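PDB 4RNZ: conserved hypothetical secreted protein from Helicobacter pylori, which probably acts as a zinc-dependent endopeptidase of the M23 family that trims peptidoglycan and so helps determine cell shape. Local coordinates for residues T193-Y206 with R217-L231. Sequence-based numbering, arbitrary orientation.
With ZN (zinc ion), chain B.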
ATOM      1  N   THR A 193       8.703 -13.586 -11.554  1.00 30.65           N
ATOM      2  CA  THR A 193       9.934 -13.496 -10.820  1.00 28.97           C
ATOM      3  C   THR A 193      10.954 -12.732 -11.666  1.00 28.54           C
ATOM      4  O   THR A 193      11.169 -13.091 -12.802  1.00 27.41           O
ATOM      5  CB  THR A 193      10.446 -14.901 -10.535  1.00 29.67           C
ATOM      6  OG1 THR A 193       9.483 -15.586  -9.735  1.00 30.21           O
ATOM      7  CG2 THR A 193      11.744 -14.853  -9.820  1.00 29.24           C
ATOM      8  N   PRO A 194      11.563 -11.660 -11.108  1.00 27.08           N
ATOM      9  CA  PRO A 194      12.329 -10.696 -11.904  1.00 29.71           C
ATOM     10  C   PRO A 194      13.805 -11.005 -12.087  1.00 29.46           C
ATOM     11  O   PRO A 194      14.499 -10.214 -12.709  1.00 28.47           O
ATOM     12  CB  PRO A 194      12.193  -9.394 -11.097  1.00 29.92           C
ATOM     13  CG  PRO A 194      12.058  -9.839  -9.692  1.00 29.73           C
ATOM     14  CD  PRO A 194      11.332 -11.170  -9.736  1.00 27.38           C
ATOM     15  N   VAL A 195      14.283 -12.122 -11.543  1.00 30.14           N
ATOM     16  CA  VAL A 195      15.718 -12.446 -11.581  1.00 30.99           C
ATOM     17  C   VAL A 195      15.901 -13.955 -11.457  1.00 30.82           C
ATOM     18  O   VAL A 195      15.000 -14.661 -10.962  1.00 29.16           O
ATOM     19  CB  VAL A 195      16.475 -11.727 -10.439  1.00 32.97           C
ATOM     20  CG1 VAL A 195      16.141 -12.333  -9.078  1.00 31.62           C
ATOM     21  CG2 VAL A 195      17.974 -11.738 -10.664  1.00 33.24           C
ATOM     22  N   LYS A 196      17.026 -14.468 -11.951  1.00 30.07           N
ATOM     23  CA  LYS A 196      17.357 -15.866 -11.707  1.00 31.29           C
ATOM     24  C   LYS A 196      18.075 -15.929 -10.377  1.00 32.40           C
ATOM     25  O   LYS A 196      19.195 -15.495 -10.259  1.00 36.30           O
ATOM     26  CB  LYS A 196      18.267 -16.443 -12.800  1.00 30.95           C
ATOM     27  CG  LYS A 196      18.370 -17.960 -12.696  1.00 31.05           C
ATOM     28  CD  LYS A 196      17.205 -18.603 -13.429  1.00 32.91           C
ATOM     29  CE  LYS A 196      17.151 -20.133 -13.289  1.00 35.30           C
ATOM     30  NZ  LYS A 196      16.041 -20.620 -14.170  1.00 37.24           N
ATOM     31  N   TYR A 197      17.411 -16.434  -9.361  1.00 35.73           N
ATOM     32  CA  TYR A 197      17.987 -16.443  -8.025  1.00 35.02           C
ATOM     33  C   TYR A 197      18.498 -17.825  -7.697  1.00 36.47           C
ATOM     34  O   TYR A 197      17.978 -18.799  -8.235  1.00 37.51           O
ATOM     35  CB  TYR A 197      16.956 -16.016  -6.997  1.00 34.75           C
ATOM     36  CG  TYR A 197      15.751 -16.898  -6.870  1.00 33.88           C
ATOM     37  CD1 TYR A 197      14.611 -16.674  -7.638  1.00 37.52           C
ATOM     38  CD2 TYR A 197      15.732 -17.935  -5.944  1.00 37.15           C
ATOM     39  CE1 TYR A 197      13.485 -17.487  -7.505  1.00 37.08           C
ATOM     40  CE2 TYR A 197      14.617 -18.750  -5.786  1.00 36.41           C
ATOM     41  CZ  TYR A 197      13.497 -18.514  -6.562  1.00 37.00           C
ATOM     42  OH  TYR A 197      12.413 -19.322  -6.413  1.00 35.73           O
ATOM     43  N   THR A 198      19.486 -17.887  -6.807  1.00 37.05           N
ATOM     44  CA  THR A 198      20.027 -19.144  -6.306  1.00 40.31           C
ATOM     45  C   THR A 198      19.202 -19.612  -5.113  1.00 43.36           C
ATOM     46  O   THR A 198      18.883 -20.803  -4.989  1.00 41.07           O
ATOM     47  CB  THR A 198      21.516 -19.006  -5.945  1.00 41.58           C
ATOM     48  OG1 THR A 198      21.703 -17.936  -5.030  1.00 46.33           O
ATOM     49  CG2 THR A 198      22.341 -18.693  -7.195  1.00 45.89           C
ATOM     50  N   ARG A 199      18.819 -18.670  -4.253  1.00 40.69           N
ATOM     51  CA  ARG A 199      17.825 -18.944  -3.220  1.00 41.27           C
ATOM     52  C   ARG A 199      17.218 -17.610  -2.758  1.00 36.87           C
ATOM     53  O   ARG A 199      17.789 -16.554  -2.964  1.00 36.45           O
ATOM     54  CB  ARG A 199      18.461 -19.687  -2.021  1.00 43.98           C
ATOM     55  CG  ARG A 199      19.316 -18.776  -1.169  1.00 46.52           C
ATOM     56  CD  ARG A 199      20.320 -19.480  -0.266  1.00 53.28           C
ATOM     57  NE  ARG A 199      20.950 -18.447   0.553  1.00 57.60           N
ATOM     58  CZ  ARG A 199      20.461 -17.986   1.702  1.00 59.82           C
ATOM     59  NH1 ARG A 199      19.351 -18.498   2.228  1.00 61.91           N
ATOM     60  NH2 ARG A 199      21.101 -17.014   2.345  1.00 65.93           N
ATOM     61  N   ILE A 200      16.065 -17.681  -2.122  1.00 35.25           N
ATOM     62  CA  ILE A 200      15.489 -16.519  -1.458  1.00 35.65           C
ATOM     63  C   ILE A 200      16.219 -16.413  -0.123  1.00 35.89           C
ATOM     64  O   ILE A 200      16.082 -17.286   0.705  1.00 37.54           O
ATOM     65  CB  ILE A 200      13.973 -16.712  -1.303  1.00 36.46           C
ATOM     66  CG1 ILE A 200      13.357 -16.603  -2.694  1.00 39.54           C
ATOM     67  CG2 ILE A 200      13.376 -15.717  -0.315  1.00 36.64           C
ATOM     68  CD1 ILE A 200      11.866 -16.823  -2.785  1.00 41.67           C
ATOM     69  N   SER A 201      17.055 -15.393   0.059  1.00 35.11           N
ATOM     70  CA  SER A 201      17.811 -15.253   1.325  1.00 36.58           C
ATOM     71  C   SER A 201      16.990 -14.616   2.442  1.00 35.92           C
ATOM     72  O   SER A 201      17.346 -14.701   3.601  1.00 36.50           O
ATOM     73  CB  SER A 201      19.096 -14.459   1.118  1.00 35.48           C
ATOM     74  OG  SER A 201      18.803 -13.216   0.533  1.00 37.06           O
ATOM     75  N   SER A 202      15.886 -13.969   2.106  1.00 33.88           N
ATOM     76  CA  SER A 202      15.040 -13.401   3.133  1.00 35.34           C
ATOM     77  C   SER A 202      13.664 -13.117   2.554  1.00 33.44           C
ATOM     78  O   SER A 202      13.534 -12.280   1.669  1.00 30.84           O
ATOM     79  CB  SER A 202      15.655 -12.117   3.697  1.00 35.48           C
ATOM     80  OG  SER A 202      14.902 -11.682   4.815  1.00 40.82           O
ATOM     81  N   PRO A 203      12.636 -13.828   3.038  1.00 33.28           N
ATOM     82  CA  PRO A 203      11.317 -13.583   2.487  1.00 34.65           C
ATOM     83  C   PRO A 203      10.668 -12.329   3.077  1.00 32.02           C
ATOM     84  O   PRO A 203      11.228 -11.664   3.947  1.00 32.18           O
ATOM     85  CB  PRO A 203      10.537 -14.842   2.898  1.00 35.46           C
ATOM     86  CG  PRO A 203      11.150 -15.232   4.199  1.00 37.14           C
ATOM     87  CD  PRO A 203      12.610 -14.864   4.092  1.00 36.99           C
ATOM     88  N   PHE A 204       9.485 -12.031   2.584  1.00 33.16           N
ATOM     89  CA  PHE A 204       8.689 -10.940   3.092  1.00 32.02           C
ATOM     90  C   PHE A 204       8.232 -11.269   4.484  1.00 34.14           C
ATOM     91  O   PHE A 204       7.827 -12.382   4.742  1.00 36.43           O
ATOM     92  CB  PHE A 204       7.463 -10.747   2.200  1.00 33.05           C
ATOM     93  CG  PHE A 204       6.592  -9.593   2.606  1.00 31.98           C
ATOM     94  CD1 PHE A 204       5.596  -9.752   3.574  1.00 30.84           C
ATOM     95  CD2 PHE A 204       6.789  -8.340   2.050  1.00 29.91           C
ATOM     96  CE1 PHE A 204       4.784  -8.677   3.950  1.00 32.68           C
ATOM     97  CE2 PHE A 204       5.979  -7.254   2.426  1.00 32.05           C
ATOM     98  CZ  PHE A 204       4.980  -7.424   3.371  1.00 31.92           C
ATOM     99  N   SER A 205       8.253 -10.281   5.371  1.00 37.64           N
ATOM    100  CA  SER A 205       7.703 -10.444   6.711  1.00 38.87           C
ATOM    101  C   SER A 205       7.137  -9.126   7.280  1.00 38.54           C
ATOM    102  O   SER A 205       7.769  -8.063   7.205  1.00 34.04           O
ATOM    103  CB  SER A 205       8.778 -10.998   7.654  1.00 39.10           C
ATOM    104  OG  SER A 205       8.258 -11.091   8.969  1.00 43.13           O
ATOM    105  N   TYR A 206       5.934  -9.207   7.827  1.00 39.55           N
ATOM    106  CA  TYR A 206       5.379  -8.102   8.614  1.00 43.26           C
ATOM    107  C   TYR A 206       6.085  -7.950   9.955  1.00 48.12           C
ATOM    108  O   TYR A 206       6.079  -6.864  10.537  1.00 46.11           O
ATOM    109  CB  TYR A 206       3.873  -8.290   8.830  1.00 42.92           C
ATOM    110  CG  TYR A 206       3.082  -8.099   7.563  1.00 43.60           C
ATOM    111  CD1 TYR A 206       3.075  -6.869   6.927  1.00 42.68           C
ATOM    112  CD2 TYR A 206       2.341  -9.152   6.991  1.00 45.60           C
ATOM    113  CE1 TYR A 206       2.365  -6.671   5.759  1.00 43.65           C
ATOM    114  CE2 TYR A 206       1.614  -8.955   5.825  1.00 43.60           C
ATOM    115  CZ  TYR A 206       1.640  -7.712   5.219  1.00 43.25           C
ATOM    116  OH  TYR A 206       0.962  -7.482   4.060  1.00 40.14           O
ATOM    117  N   ARG A 217      12.538  -8.207  12.788  1.00 60.28           N
ATOM    118  CA  ARG A 217      12.020  -9.192  11.838  1.00 59.21           C
ATOM    119  C   ARG A 217      11.280  -8.633  10.595  1.00 54.40           C
ATOM    120  O   ARG A 217      11.115  -9.376   9.622  1.00 52.58           O
ATOM    121  CB  ARG A 217      11.107 -10.211  12.555  1.00 64.66           C
ATOM    122  CG  ARG A 217      10.403 -11.193  11.606  1.00 69.98           C
ATOM    123  CD  ARG A 217       9.655 -12.323  12.294  1.00 70.85           C
ATOM    124  NE  ARG A 217      10.581 -13.262  12.923  1.00 74.60           N
ATOM    125  CZ  ARG A 217      10.674 -13.498  14.232  1.00 72.93           C
ATOM    126  NH1 ARG A 217       9.879 -12.890  15.106  1.00 71.96           N
ATOM    127  NH2 ARG A 217      11.572 -14.370  14.672  1.00 75.06           N
ATOM    128  N   PRO A 218      10.823  -7.357  10.600  1.00 48.41           N
ATOM    129  CA  PRO A 218      10.018  -6.941   9.435  1.00 44.03           C
ATOM    130  C   PRO A 218      10.861  -6.745   8.187  1.00 37.53           C
ATOM    131  O   PRO A 218      11.851  -6.030   8.234  1.00 37.74           O
ATOM    132  CB  PRO A 218       9.413  -5.600   9.860  1.00 45.11           C
ATOM    133  CG  PRO A 218       9.747  -5.436  11.293  1.00 45.26           C
ATOM    134  CD  PRO A 218      10.963  -6.260  11.564  1.00 48.89           C
ATOM    135  N   HIS A 219      10.456  -7.351   7.077  1.00 35.29           N
ATOM    136  CA  HIS A 219      11.177  -7.194   5.800  1.00 33.17           C
ATOM    137  C   HIS A 219      10.177  -6.973   4.674  1.00 33.67           C
ATOM    138  O   HIS A 219       9.388  -7.859   4.364  1.00 31.15           O
ATOM    139  CB  HIS A 219      12.048  -8.419   5.534  1.00 33.20           C
ATOM    140  CG  HIS A 219      12.836  -8.351   4.258  1.00 31.25           C
ATOM    141  ND1 HIS A 219      12.810  -9.359   3.317  1.00 33.23           N
ATOM    142  CD2 HIS A 219      13.651  -7.395   3.760  1.00 31.13           C
ATOM    143  CE1 HIS A 219      13.598  -9.038   2.308  1.00 31.82           C
ATOM    144  NE2 HIS A 219      14.130  -7.857   2.559  1.00 31.93           N
ATOM    145  N   TYR A 220      10.195  -5.775   4.088  1.00 30.09           N
ATOM    146  CA  TYR A 220       9.130  -5.353   3.194  1.00 31.79           C
ATOM    147  C   TYR A 220       9.453  -5.625   1.705  1.00 29.05           C
ATOM    148  O   TYR A 220       9.195  -4.798   0.838  1.00 32.20           O
ATOM    149  CB  TYR A 220       8.781  -3.890   3.443  1.00 32.61           C
ATOM    150  CG  TYR A 220       8.124  -3.613   4.794  1.00 32.79           C
ATOM    151  CD1 TYR A 220       7.194  -4.489   5.337  1.00 33.28           C
ATOM    152  CD2 TYR A 220       8.426  -2.453   5.514  1.00 36.22           C
ATOM    153  CE1 TYR A 220       6.586  -4.226   6.566  1.00 33.60           C
ATOM    154  CE2 TYR A 220       7.828  -2.184   6.747  1.00 35.74           C
ATOM    155  CZ  TYR A 220       6.911  -3.077   7.263  1.00 34.39           C
ATOM    156  OH  TYR A 220       6.296  -2.830   8.468  1.00 37.34           O
ATOM    157  N   GLY A 221       9.971  -6.815   1.434  1.00 28.45           N
ATOM    158  CA  GLY A 221      10.279  -7.253   0.076  1.00 26.92           C
ATOM    159  C   GLY A 221      10.799  -8.670   0.158  1.00 27.37           C
ATOM    160  O   GLY A 221      10.705  -9.307   1.186  1.00 28.16           O
ATOM    161  N   VAL A 222      11.301  -9.170  -0.959  1.00 29.01           N
ATOM    162  CA  VAL A 222      11.921 -10.490  -1.024  1.00 30.61           C
ATOM    163  C   VAL A 222      13.353 -10.228  -1.438  1.00 28.81           C
ATOM    164  O   VAL A 222      13.593  -9.481  -2.380  1.00 29.77           O
ATOM    165  CB  VAL A 222      11.258 -11.389  -2.081  1.00 31.66           C
ATOM    166  CG1 VAL A 222      11.988 -12.729  -2.179  1.00 33.67           C
ATOM    167  CG2 VAL A 222       9.799 -11.594  -1.756  1.00 33.93           C
ATOM    168  N   ASP A 223      14.293 -10.819  -0.715  1.00 30.84           N
ATOM    169  CA  ASP A 223      15.705 -10.760  -1.084  1.00 31.19           C
ATOM    170  C   ASP A 223      16.039 -12.017  -1.865  1.00 31.56           C
ATOM    171  O   ASP A 223      15.894 -13.137  -1.367  1.00 32.32           O
ATOM    172  CB  ASP A 223      16.600 -10.634   0.151  1.00 32.93           C
ATOM    173  CG  ASP A 223      16.513  -9.267   0.789  1.00 34.29           C
ATOM    174  OD1 ASP A 223      15.960  -8.345   0.165  1.00 31.17           O
ATOM    175  OD2 ASP A 223      16.994  -9.101   1.917  1.00 34.17           O
ATOM    176  N   TYR A 224      16.449 -11.811  -3.111  1.00 32.02           N
ATOM    177  CA  TYR A 224      16.782 -12.911  -4.011  1.00 33.69           C
ATOM    178  C   TYR A 224      18.284 -12.932  -4.107  1.00 33.36           C
ATOM    179  O   TYR A 224      18.868 -11.978  -4.622  1.00 33.79           O
ATOM    180  CB  TYR A 224      16.241 -12.663  -5.408  1.00 30.06           C
ATOM    181  CG  TYR A 224      14.739 -12.785  -5.613  1.00 30.00           C
ATOM    182  CD1 TYR A 224      14.094 -14.022  -5.602  1.00 27.66           C
ATOM    183  CD2 TYR A 224      13.968 -11.649  -5.893  1.00 29.34           C
ATOM    184  CE1 TYR A 224      12.733 -14.119  -5.826  1.00 27.40           C
ATOM    185  CE2 TYR A 224      12.620 -11.742  -6.125  1.00 29.92           C
ATOM    186  CZ  TYR A 224      12.003 -12.977  -6.099  1.00 30.08           C
ATOM    187  OH  TYR A 224      10.648 -13.039  -6.333  1.00 32.92           O
ATOM    188  N   ALA A 225      18.912 -13.973  -3.579  1.00 35.23           N
ATOM    189  CA  ALA A 225      20.364 -14.127  -3.739  1.00 36.63           C
ATOM    190  C   ALA A 225      20.643 -14.442  -5.206  1.00 34.27           C
ATOM    191  O   ALA A 225      20.029 -15.326  -5.785  1.00 36.16           O
ATOM    192  CB  ALA A 225      20.902 -15.228  -2.832  1.00 37.62           C
ATOM    193  N   ALA A 226      21.517 -13.664  -5.818  1.00 33.64           N
ATOM    194  CA  ALA A 226      21.891 -13.880  -7.196  1.00 32.89           C
ATOM    195  C   ALA A 226      23.304 -13.419  -7.427  1.00 34.29           C
ATOM    196  O   ALA A 226      23.835 -12.625  -6.674  1.00 34.14           O
ATOM    197  CB  ALA A 226      20.970 -13.119  -8.110  1.00 33.93           C
ATOM    198  N   LYS A 227      23.878 -13.880  -8.521  1.00 36.46           N
ATOM    199  CA  LYS A 227      25.212 -13.470  -8.934  1.00 37.59           C
ATOM    200  C   LYS A 227      25.266 -12.021  -9.315  1.00 35.08           C
ATOM    201  O   LYS A 227      24.359 -11.484  -9.972  1.00 33.22           O
ATOM    202  CB  LYS A 227      25.676 -14.313 -10.124  1.00 43.37           C
ATOM    203  CG  LYS A 227      27.021 -13.880 -10.684  1.00 48.77           C
ATOM    204  CD  LYS A 227      27.682 -14.982 -11.485  1.00 56.49           C
ATOM    205  CE  LYS A 227      29.122 -14.625 -11.803  1.00 60.74           C
ATOM    206  NZ  LYS A 227      29.888 -15.865 -12.095  1.00 66.42           N
ATOM    207  N   HIS A 228      26.361 -11.378  -8.925  1.00 35.94           N
ATOM    208  CA  HIS A 228      26.593  -9.999  -9.315  1.00 34.41           C
ATOM    209  C   HIS A 228      26.519  -9.909 -10.833  1.00 35.67           C
ATOM    210  O   HIS A 228      27.084 -10.757 -11.536  1.00 32.65           O
ATOM    211  CB  HIS A 228      27.949  -9.517  -8.785  1.00 38.88           C
ATOM    212  CG  HIS A 228      28.169  -8.055  -8.978  1.00 39.89           C
ATOM    213  ND1 HIS A 228      28.628  -7.528 -10.164  1.00 41.51           N
ATOM    214  CD2 HIS A 228      27.947  -7.001  -8.159  1.00 43.08           C
ATOM    215  CE1 HIS A 228      28.691  -6.212 -10.067  1.00 41.39           C
ATOM    216  NE2 HIS A 228      28.278  -5.867  -8.861  1.00 43.60           N
ATOM    217  N   GLY A 229      25.789  -8.924 -11.355  1.00 32.76           N
ATOM    218  CA  GLY A 229      25.619  -8.790 -12.807  1.00 30.75           C
ATOM    219  C   GLY A 229      24.419  -9.507 -13.405  1.00 29.68           C
ATOM    220  O   GLY A 229      24.092  -9.296 -14.574  1.00 28.17           O
ATOM    221  N   SER A 230      23.742 -10.343 -12.620  1.00 30.26           N
ATOM    222  CA  SER A 230      22.561 -11.055 -13.114  1.00 29.25           C
ATOM    223  C   SER A 230      21.506 -10.067 -13.679  1.00 29.44           C
ATOM    224  O   SER A 230      21.261  -8.994 -13.117  1.00 30.13           O
ATOM    225  CB  SER A 230      21.943 -11.895 -11.984  1.00 29.80           C
ATOM    226  OG  SER A 230      22.791 -12.933 -11.544  1.00 30.35           O
ATOM    227  N   LEU A 231      20.908 -10.417 -14.806  1.00 27.60           N
ATOM    228  CA  LEU A 231      19.889  -9.589 -15.399  1.00 26.60           C
ATOM    229  C   LEU A 231      18.631  -9.499 -14.528  1.00 28.55           C
ATOM    230  O   LEU A 231      18.156 -10.498 -14.000  1.00 27.15           O
ATOM    231  CB  LEU A 231      19.512 -10.097 -16.775  1.00 27.22           C
ATOM    232  CG  LEU A 231      20.657 -10.121 -17.792  1.00 26.71           C
ATOM    233  CD1 LEU A 231      20.095 -10.427 -19.166  1.00 27.97           C
ATOM    234  CD2 LEU A 231      21.424  -8.814 -17.800  1.00 28.96           C
TER
HETATM  235 ZN    ZN B 501      15.337  -6.881   1.332  1.00 32.61          ZN
HETATM  236  O   HOH W   1       9.770 -15.477  -6.892  1.00 34.55           O
HETATM  237  O   HOH W   2      18.827 -13.146 -13.675  1.00 26.73           O
HETATM  238  O   HOH W   3      18.838 -11.236   2.435  1.00 43.23           O
HETATM  239  O   HOH W   4       4.689  -4.736   9.487  1.00 43.98           O
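H219 meets the backbone of S202 and P203 with its ring edge: ND1 donates to P203 O at 2.9 Å, and the acceptor lies in the imidazole plane although the ring nitrogen sits well above the plane of that carbonyl. This bond fixes the rotation of the ring and directs NE2, on its other side, to the zinc at 2.0 Å. Paired backbone bonds between S205 and H219 steady the same residue from its main chain. D223 supplies OD1 as a second zinc ligand, while its N-H runs straight to S202 O and water 3 joins its OD2 to S201 OG. Strands 199-202 and 222-225 are antiparallel, and S201 and S202 both face D223 in a classic beta bulge. H219 and D223 form the HxxxD metal-binding motif of M23 peptidases; H301 and E34 complete the zinc site, with E34 probably blocking it as an inhibitory ligand. On the sheet face away from the metal, Y224 extends its ring among V195, Y197, P194 and I200. The Y197 ring, swung between its own N and C (chi1 62°), meets it obliquely, planes at 36° and CD1 atoms of Y197 and Y224 3.4 Å apart. V195 CG1 approaches Y224 CB at 3.7 Å, and water 1 links Y224 OH to T193 OG1. Farther along, F204 has H219 O over one ring face, and its CZ reaches the edge of Y220, whose hydroxyl bonds to S63.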